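Local structure of prolyl oligopeptidase (Novosphingobium capsulatum, 1YR2) at residues A[585-589]-A[642-648]; A[566-572]-A[590-596]. The protein probably acts as a serine endopeptidase that cuts oligopeptides after proline, and also after alanine, using an alpha/beta-hydrolase catalytic domain joined to a beta-propeller. All coordinates share one frame; numbering follows the deposited sequence.

Contact 1: residues A[585-589]-A[642-648]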
ATOM      1  N   THR A 585     -15.616  20.072  -6.516  1.00 11.76           N
ATOM      2  CA  THR A 585     -15.631  21.438  -5.994  1.00 11.14           C
ATOM      3  C   THR A 585     -16.398  22.377  -6.972  1.00 11.22           C
ATOM      4  O   THR A 585     -17.167  23.201  -6.541  1.00 12.29           O
ATOM      5  CB  THR A 585     -14.191  21.973  -5.731  1.00 10.40           C
ATOM      6  OG1 THR A 585     -13.567  21.299  -4.608  1.00 12.23           O
ATOM      7  CG2 THR A 585     -14.243  23.438  -5.339  1.00 13.13           C
ATOM      8  N   ASN A 586     -16.188  22.231  -8.276  1.00 11.61           N
ATOM      9  CA  ASN A 586     -16.955  22.986  -9.277  1.00 11.44           C
ATOM     10  C   ASN A 586     -18.415  22.611  -9.268  1.00 12.86           C
ATOM     11  O   ASN A 586     -19.258  23.484  -9.430  1.00 13.72           O
ATOM     12  CB  ASN A 586     -16.394  22.775 -10.689  1.00 11.49           C
ATOM     13  CG  ASN A 586     -15.100  23.482 -10.912  1.00 11.65           C
ATOM     14  OD1 ASN A 586     -14.832  24.490 -10.260  1.00 11.05           O
ATOM     15  ND2 ASN A 586     -14.278  22.976 -11.818  1.00 10.10           N
ATOM     16  N   GLN A 587     -18.723  21.314  -9.130  1.00 12.65           N
ATOM     17  CA  GLN A 587     -20.098  20.819  -9.298  1.00 12.48           C
ATOM     18  C   GLN A 587     -20.962  21.095  -8.054  1.00 12.48           C
ATOM     19  O   GLN A 587     -22.148  21.471  -8.170  1.00 12.22           O
ATOM     20  CB  GLN A 587     -20.100  19.325  -9.684  1.00 12.84           C
ATOM     21  CG  GLN A 587     -19.425  19.051 -11.008  1.00 13.99           C
ATOM     22  CD  GLN A 587     -19.380  17.562 -11.419  1.00 16.03           C
ATOM     23  OE1 GLN A 587     -19.909  16.706 -10.725  1.00 17.67           O
ATOM     24  NE2 GLN A 587     -18.766  17.276 -12.577  1.00 15.41           N
ATOM     25  N   ARG A 588     -20.362  20.960  -6.868  1.00 11.92           N
ATOM     26  CA  ARG A 588     -21.090  21.109  -5.601  1.00 13.43           C
ATOM     27  C   ARG A 588     -20.295  21.895  -4.573  1.00 13.30           C
ATOM     28  O   ARG A 588     -20.009  21.408  -3.491  1.00 14.08           O
ATOM     29  CB  ARG A 588     -21.483  19.747  -5.042  1.00 12.89           C
ATOM     30  CG  ARG A 588     -22.544  19.056  -5.849  1.00 15.31           C
ATOM     31  CD  ARG A 588     -23.877  19.755  -5.906  1.00 16.13           C
ATOM     32  NE  ARG A 588     -24.354  20.051  -4.562  1.00 16.90           N
ATOM     33  CZ  ARG A 588     -24.976  19.146  -3.795  1.00 19.88           C
ATOM     34  NH1 ARG A 588     -25.231  17.941  -4.256  1.00 20.35           N
ATOM     35  NH2 ARG A 588     -25.374  19.462  -2.578  1.00 21.12           N
ATOM     36  N   PRO A 589     -19.972  23.140  -4.895  1.00 15.21           N
ATOM     37  CA  PRO A 589     -19.212  24.002  -3.974  1.00 15.01           C
ATOM     38  C   PRO A 589     -19.955  24.201  -2.660  1.00 16.92           C
ATOM     39  O   PRO A 589     -19.308  24.392  -1.616  1.00 17.83           O
ATOM     40  CB  PRO A 589     -19.070  25.312  -4.734  1.00 14.59           C
ATOM     41  CG  PRO A 589     -20.124  25.271  -5.785  1.00 14.35           C
ATOM     42  CD  PRO A 589     -20.309  23.824  -6.148  1.00 15.06           C
ATOM     43  N   ARG A 642     -16.982  28.346 -11.786  1.00 16.43           N
ATOM     44  CA  ARG A 642     -18.282  29.020 -11.961  1.00 17.98           C
ATOM     45  C   ARG A 642     -18.385  30.320 -11.217  1.00 19.47           C
ATOM     46  O   ARG A 642     -18.567  30.334  -9.980  1.00 20.11           O
ATOM     47  CB  ARG A 642     -19.402  28.146 -11.423  1.00 18.04           C
ATOM     48  CG  ARG A 642     -19.472  26.796 -12.075  1.00 19.78           C
ATOM     49  CD  ARG A 642     -20.166  25.807 -11.220  1.00 23.72           C
ATOM     50  NE  ARG A 642     -21.478  26.305 -10.862  1.00 23.92           N
ATOM     51  CZ  ARG A 642     -22.269  25.751  -9.945  1.00 24.95           C
ATOM     52  NH1 ARG A 642     -21.885  24.675  -9.250  1.00 20.51           N
ATOM     53  NH2 ARG A 642     -23.453  26.303  -9.705  1.00 23.83           N
ATOM     54  N   SER A 643     -18.347  31.438 -11.913  1.00 20.14           N
ATOM     55  CA  SER A 643     -18.458  32.690 -11.172  1.00 20.27           C
ATOM     56  C   SER A 643     -19.884  32.934 -10.682  1.00 18.98           C
ATOM     57  O   SER A 643     -20.863  32.392 -11.198  1.00 18.33           O
ATOM     58  CB  SER A 643     -17.873  33.854 -11.960  1.00 22.35           C
ATOM     59  OG  SER A 643     -18.621  34.008 -13.154  1.00 24.82           O
ATOM     60  N   GLY A 644     -19.970  33.710  -9.623  1.00 17.49           N
ATOM     61  CA  GLY A 644     -21.215  34.025  -8.972  1.00 18.25           C
ATOM     62  C   GLY A 644     -21.626  33.089  -7.854  1.00 18.50           C
ATOM     63  O   GLY A 644     -22.650  33.294  -7.254  1.00 19.09           O
ATOM     64  N   VAL A 645     -20.809  32.075  -7.574  1.00 17.44           N
ATOM     65  CA  VAL A 645     -21.146  31.022  -6.636  1.00 18.16           C
ATOM     66  C   VAL A 645     -20.047  31.030  -5.574  1.00 16.38           C
ATOM     67  O   VAL A 645     -18.894  31.075  -5.943  1.00 16.09           O
ATOM     68  CB  VAL A 645     -21.157  29.694  -7.457  1.00 18.42           C
ATOM     69  CG1 VAL A 645     -21.118  28.508  -6.612  1.00 21.43           C
ATOM     70  CG2 VAL A 645     -22.420  29.676  -8.383  1.00 21.13           C
ATOM     71  N   ASP A 646     -20.391  30.976  -4.286  1.00 15.86           N
ATOM     72  CA  ASP A 646     -19.386  30.887  -3.226  1.00 15.28           C
ATOM     73  C   ASP A 646     -18.718  29.486  -3.178  1.00 14.13           C
ATOM     74  O   ASP A 646     -19.380  28.454  -2.999  1.00 13.69           O
ATOM     75  CB  ASP A 646     -19.967  31.216  -1.847  1.00 15.91           C
ATOM     76  CG  ASP A 646     -20.339  32.714  -1.684  1.00 19.05           C
ATOM     77  OD1 ASP A 646     -19.800  33.615  -2.366  1.00 20.64           O
ATOM     78  OD2 ASP A 646     -21.172  33.066  -0.851  1.00 24.77           O
ATOM     79  N   TYR A 647     -17.399  29.483  -3.313  1.00 12.88           N
ATOM     80  CA  TYR A 647     -16.612  28.269  -3.306  1.00 12.22           C
ATOM     81  C   TYR A 647     -16.112  28.010  -1.888  1.00 12.56           C
ATOM     82  O   TYR A 647     -15.966  28.925  -1.086  1.00 12.67           O
ATOM     83  CB  TYR A 647     -15.404  28.399  -4.271  1.00 12.35           C
ATOM     84  CG  TYR A 647     -15.700  27.890  -5.689  1.00 12.55           C
ATOM     85  CD1 TYR A 647     -16.873  28.261  -6.373  1.00 12.80           C
ATOM     86  CD2 TYR A 647     -14.846  27.022  -6.318  1.00 12.54           C
ATOM     87  CE1 TYR A 647     -17.134  27.802  -7.640  1.00 12.66           C
ATOM     88  CE2 TYR A 647     -15.119  26.533  -7.617  1.00 11.46           C
ATOM     89  CZ  TYR A 647     -16.227  26.957  -8.266  1.00 11.95           C
ATOM     90  OH  TYR A 647     -16.492  26.433  -9.499  1.00 12.41           O
ATOM     91  N   PRO A 648     -15.772  26.766  -1.610  1.00 12.60           N
ATOM     92  CA  PRO A 648     -15.089  26.451  -0.367  1.00 12.52           C
ATOM     93  C   PRO A 648     -13.729  27.150  -0.286  1.00 12.40           C
ATOM     94  O   PRO A 648     -13.183  27.675  -1.277  1.00 13.83           O
ATOM     95  CB  PRO A 648     -14.880  24.939  -0.444  1.00 12.49           C
ATOM     96  CG  PRO A 648     -15.407  24.484  -1.719  1.00 14.38           C
ATOM     97  CD  PRO A 648     -15.913  25.598  -2.502  1.00 11.05           C
TER

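Contact 2: residues A[566-572]-A[590-596]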
ATOM      1  N   ARG A 566     -23.423  20.022   8.620  1.00 14.37           N
ATOM      2  CA  ARG A 566     -23.688  20.585   7.301  1.00 15.35           C
ATOM      3  C   ARG A 566     -22.514  21.387   6.729  1.00 14.86           C
ATOM      4  O   ARG A 566     -22.187  21.268   5.534  1.00 13.24           O
ATOM      5  CB  ARG A 566     -24.951  21.466   7.350  1.00 16.61           C
ATOM      6  CG  ARG A 566     -25.367  22.074   6.026  1.00 20.10           C
ATOM      7  CD  ARG A 566     -25.596  21.042   4.957  1.00 25.23           C
ATOM      8  NE  ARG A 566     -25.781  21.611   3.629  1.00 27.56           N
ATOM      9  CZ  ARG A 566     -24.816  21.917   2.767  1.00 29.01           C
ATOM     10  NH1 ARG A 566     -23.528  21.734   3.066  1.00 25.05           N
ATOM     11  NH2 ARG A 566     -25.156  22.441   1.592  1.00 29.06           N
ATOM     12  N   HIS A 567     -21.887  22.206   7.569  1.00 14.59           N
ATOM     13  CA  HIS A 567     -20.785  23.053   7.126  1.00 15.83           C
ATOM     14  C   HIS A 567     -19.428  22.599   7.672  1.00 14.99           C
ATOM     15  O   HIS A 567     -18.514  23.391   7.768  1.00 16.06           O
ATOM     16  CB  HIS A 567     -21.090  24.547   7.457  1.00 16.68           C
ATOM     17  CG  HIS A 567     -22.327  25.047   6.783  1.00 19.72           C
ATOM     18  ND1 HIS A 567     -22.460  25.075   5.404  1.00 23.64           N
ATOM     19  CD2 HIS A 567     -23.522  25.433   7.289  1.00 22.02           C
ATOM     20  CE1 HIS A 567     -23.672  25.516   5.098  1.00 25.01           C
ATOM     21  NE2 HIS A 567     -24.338  25.722   6.220  1.00 23.63           N
ATOM     22  N   GLY A 568     -19.299  21.310   7.970  1.00 14.83           N
ATOM     23  CA  GLY A 568     -18.076  20.749   8.528  1.00 14.40           C
ATOM     24  C   GLY A 568     -17.392  19.692   7.680  1.00 13.02           C
ATOM     25  O   GLY A 568     -16.611  18.925   8.223  1.00 11.84           O
ATOM     26  N   LEU A 569     -17.672  19.635   6.392  1.00 12.69           N
ATOM     27  CA  LEU A 569     -17.019  18.660   5.510  1.00 12.72           C
ATOM     28  C   LEU A 569     -15.818  19.226   4.746  1.00 12.98           C
ATOM     29  O   LEU A 569     -15.924  20.235   4.024  1.00 14.41           O
ATOM     30  CB  LEU A 569     -18.051  18.094   4.514  1.00 13.26           C
ATOM     31  CG  LEU A 569     -17.598  16.965   3.614  1.00 11.71           C
ATOM     32  CD1 LEU A 569     -17.054  15.780   4.378  1.00 11.20           C
ATOM     33  CD2 LEU A 569     -18.755  16.560   2.746  1.00 13.05           C
ATOM     34  N   ALA A 570     -14.664  18.603   4.917  1.00 12.24           N
ATOM     35  CA  ALA A 570     -13.470  18.901   4.127  1.00 11.75           C
ATOM     36  C   ALA A 570     -13.132  17.703   3.248  1.00 12.26           C
ATOM     37  O   ALA A 570     -13.347  16.556   3.641  1.00 12.63           O
ATOM     38  CB  ALA A 570     -12.286  19.193   5.022  1.00 11.65           C
ATOM     39  N   ILE A 571     -12.540  17.959   2.073  1.00 12.22           N
ATOM     40  CA  ILE A 571     -12.185  16.866   1.168  1.00 11.67           C
ATOM     41  C   ILE A 571     -10.742  16.988   0.740  1.00 13.50           C
ATOM     42  O   ILE A 571     -10.223  18.087   0.610  1.00 11.48           O
ATOM     43  CB  ILE A 571     -13.103  16.838  -0.071  1.00 12.26           C
ATOM     44  CG1 ILE A 571     -13.229  18.237  -0.723  1.00 12.04           C
ATOM     45  CG2 ILE A 571     -14.444  16.326   0.329  1.00 13.71           C
ATOM     46  CD1 ILE A 571     -13.950  18.241  -2.093  1.00 14.24           C
ATOM     47  N   GLU A 572     -10.077  15.851   0.554  1.00 13.24           N
ATOM     48  CA  GLU A 572      -8.668  15.845   0.146  1.00 15.14           C
ATOM     49  C   GLU A 572      -8.522  14.733  -0.882  1.00 14.10           C
ATOM     50  O   GLU A 572      -9.221  13.711  -0.813  1.00 13.07           O
ATOM     51  CB  GLU A 572      -7.782  15.556   1.373  1.00 17.11           C
ATOM     52  CG  GLU A 572      -6.299  15.778   1.122  1.00 27.51           C
ATOM     53  CD  GLU A 572      -5.368  15.640   2.362  1.00 31.74           C
ATOM     54  OE1 GLU A 572      -5.816  15.761   3.528  1.00 35.18           O
ATOM     55  OE2 GLU A 572      -4.157  15.383   2.147  1.00 40.53           O
ATOM     56  N   ASP A 590     -21.285  24.114  -2.690  1.00 16.61           N
ATOM     57  CA  ASP A 590     -22.101  24.236  -1.467  1.00 17.24           C
ATOM     58  C   ASP A 590     -21.954  23.096  -0.477  1.00 17.05           C
ATOM     59  O   ASP A 590     -22.292  23.251   0.691  1.00 15.94           O
ATOM     60  CB  ASP A 590     -23.594  24.340  -1.816  1.00 17.11           C
ATOM     61  CG  ASP A 590     -24.083  23.112  -2.565  1.00 19.96           C
ATOM     62  OD1 ASP A 590     -23.457  22.727  -3.595  1.00 19.68           O
ATOM     63  OD2 ASP A 590     -25.057  22.444  -2.199  1.00 25.15           O
ATOM     64  N   LEU A 591     -21.462  21.944  -0.927  1.00 16.19           N
ATOM     65  CA  LEU A 591     -21.348  20.776  -0.053  1.00 15.79           C
ATOM     66  C   LEU A 591     -20.126  20.757   0.870  1.00 14.76           C
ATOM     67  O   LEU A 591     -20.136  20.048   1.888  1.00 14.35           O
ATOM     68  CB  LEU A 591     -21.388  19.527  -0.916  1.00 16.44           C
ATOM     69  CG  LEU A 591     -21.594  18.121  -0.363  1.00 16.75           C
ATOM     70  CD1 LEU A 591     -22.786  18.005   0.615  1.00 18.64           C
ATOM     71  CD2 LEU A 591     -21.779  17.200  -1.596  1.00 15.93           C
ATOM     72  N   PHE A 592     -19.080  21.509   0.513  1.00 15.00           N
ATOM     73  CA  PHE A 592     -17.745  21.407   1.126  1.00 14.43           C
ATOM     74  C   PHE A 592     -17.350  22.714   1.788  1.00 14.20           C
ATOM     75  O   PHE A 592     -17.461  23.786   1.204  1.00 14.53           O
ATOM     76  CB  PHE A 592     -16.682  21.014   0.067  1.00 14.12           C
ATOM     77  CG  PHE A 592     -17.104  19.826  -0.760  1.00 13.53           C
ATOM     78  CD1 PHE A 592     -17.277  18.595  -0.165  1.00 14.33           C
ATOM     79  CD2 PHE A 592     -17.427  19.963  -2.106  1.00 15.91           C
ATOM     80  CE1 PHE A 592     -17.713  17.493  -0.902  1.00 13.56           C
ATOM     81  CE2 PHE A 592     -17.861  18.861  -2.854  1.00 14.81           C
ATOM     82  CZ  PHE A 592     -17.995  17.620  -2.240  1.00 14.10           C
ATOM     83  N   ALA A 593     -16.894  22.630   3.023  1.00 14.80           N
ATOM     84  CA  ALA A 593     -16.373  23.812   3.700  1.00 13.63           C
ATOM     85  C   ALA A 593     -14.983  24.142   3.222  1.00 13.96           C
ATOM     86  O   ALA A 593     -14.605  25.327   3.169  1.00 12.99           O
ATOM     87  CB  ALA A 593     -16.378  23.613   5.182  1.00 14.35           C
ATOM     88  N   ALA A 594     -14.206  23.108   2.911  1.00 13.07           N
ATOM     89  CA  ALA A 594     -12.840  23.320   2.469  1.00 12.62           C
ATOM     90  C   ALA A 594     -12.395  22.164   1.622  1.00 12.86           C
ATOM     91  O   ALA A 594     -12.917  21.102   1.754  1.00 12.23           O
ATOM     92  CB  ALA A 594     -11.931  23.488   3.644  1.00 13.32           C
ATOM     93  N   ALA A 595     -11.386  22.380   0.772  1.00 12.73           N
ATOM     94  CA  ALA A 595     -10.842  21.350  -0.099  1.00 11.54           C
ATOM     95  C   ALA A 595      -9.347  21.536  -0.298  1.00 11.76           C
ATOM     96  O   ALA A 595      -8.858  22.675  -0.337  1.00 11.70           O
ATOM     97  CB  ALA A 595     -11.506  21.402  -1.464  1.00 11.20           C
ATOM     98  N   SER A 596      -8.614  20.420  -0.434  1.00 11.68           N
ATOM     99  CA  SER A 596      -7.184  20.491  -0.719  1.00 12.41           C
ATOM    100  C   SER A 596      -6.833  19.442  -1.779  1.00 13.44           C
ATOM    101  O   SER A 596      -6.643  18.251  -1.459  1.00 12.26           O
ATOM    102  CB  SER A 596      -6.355  20.284   0.549  1.00 13.31           C
ATOM    103  OG  SER A 596      -4.997  20.646   0.301  1.00 12.94           O
TER
HETATM  104  O   HOH W   1     -19.592  21.318   4.408  1.00 22.42           O

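Contact 1: residues A[585-589]-A[642-648]
At the C-terminal end of helix 576-587, in the alpha/beta-hydrolase domain, N586 and P589 meet R642 and Y647 of the loop that runs into strand 649-654. The phenol of Y647 is fixed at its end by two bonds. Its OH donates to N586 OD1 at 2.7 Å and accepts from R642 N, of its own loop, at 3.0 Å. N586 OD1 lies at the ring edge, with the amide plane turned 60° from the ring, and the other end of that amide is held as N586 ND2 bonds to P637 O. R642 comes back across the loop to the helix: bent at chi3 (55°), it sends NH1 to N586 O, 2.9 Å away. That bond is nearly straight, 171° at the hydrogen, and lies in both the carbonyl and the guanidinium planes. N586 O is in the last helical turn, so a positive charge beside it probably suits the negative end of the helix dipole. A type II turn from R642 to V645, with G644 in its third position, folds the loop back, and V645 points at P589 while the ring of Y647 reaches it with its face. The proline, one residue beyond R588 where the chain leaves helical geometry, is the apolar wedge of the contact. P589 CB sits over the rim of one ring face of Y647 (4.0 Å to CD1), a face that T585 O also approaches. P589 CG presses tightly on V645 CG1 at 3.5 Å, and P589 CB meets P648 CD at 3.9 Å. With CG2 opposite the backbone N about chi1, T585 turns this methyl to Y647 CD2, 3.8 Å off, while T585 OG1 bonds back to I581 O within the helix.

Contact 2: residues A[566-572]-A[590-596]
Backbone bonds pair A570, I571 and E572 in parallel with A594, A595 and S596. I571 uses both backbone polar groups: its N donates to A594 O (3.2 Å) and its O accepts from S596 N (3.0 Å), flanking A595 in the register. One residue before strand 594-598, at its irregular start, A593 N donates to L569 O at 2.8 Å. CA-H...O contacts fill in between, such as A570 CA to A594 O. These are neighbouring strands of the central alpha/beta-hydrolase sheet, joined by helix 576-587 as a beta-alpha-beta crossover, and that helix covers the face carrying I571 and A595; A570, A594 and S596 face helix 699-717.

Apolar packing centres on F592. I571 CD1 stands almost straight above the ring, 3.7 Å from its centroid and 7° off the normal, a CH-pi contact, while L591 CB covers the opposite face. I571 CG1 takes the crowded position between backbone N and carbonyl (chi1 49°), which puts CG2 against F592 CD1 as well. L569 runs alongside the ring, CD2 3.8 Å from F592 CD1. An alanine in place of F592 would probably leave I571 CD1 without its ring and open a gap between L569, L591 and I571.

Polar contacts close the outer end. NH1 and NH2 of R566 each lie 3.1 Å from D590 O, NH1 tilted a little from the carbonyl plane and NH2 well above it on the same side. NH2 also makes a long salt bridge to D590 OD2; the other oxygen, OD1, forms a salt bridge with R588. One water joins R566 O, L569 N and L591 O.

Contacts 1 and 2, with centres about 12 Å apart, share one crossover: strand 569-574 leads into helix 576-587, whose end lies in contact 1, and P589 there is followed directly by D590 of contact 2. P648 CB packs 3.3 Å from F592 O as strand 649-654 comes in beside strand 594-598, and T585 OG1 lies 3.8 Å from A595 CB where the helix covers the sheet. Both border glycerol, probably from the crystallisation liquor, near P648 and D590. Where strand 569-574 turns into the helix, G573, S575 and G577 fit the GxSxG pattern of a nucleophile elbow, S575 probably being the catalytic serine. The side chain of E572 touches that elbow; contact 1 holds the helix's far end.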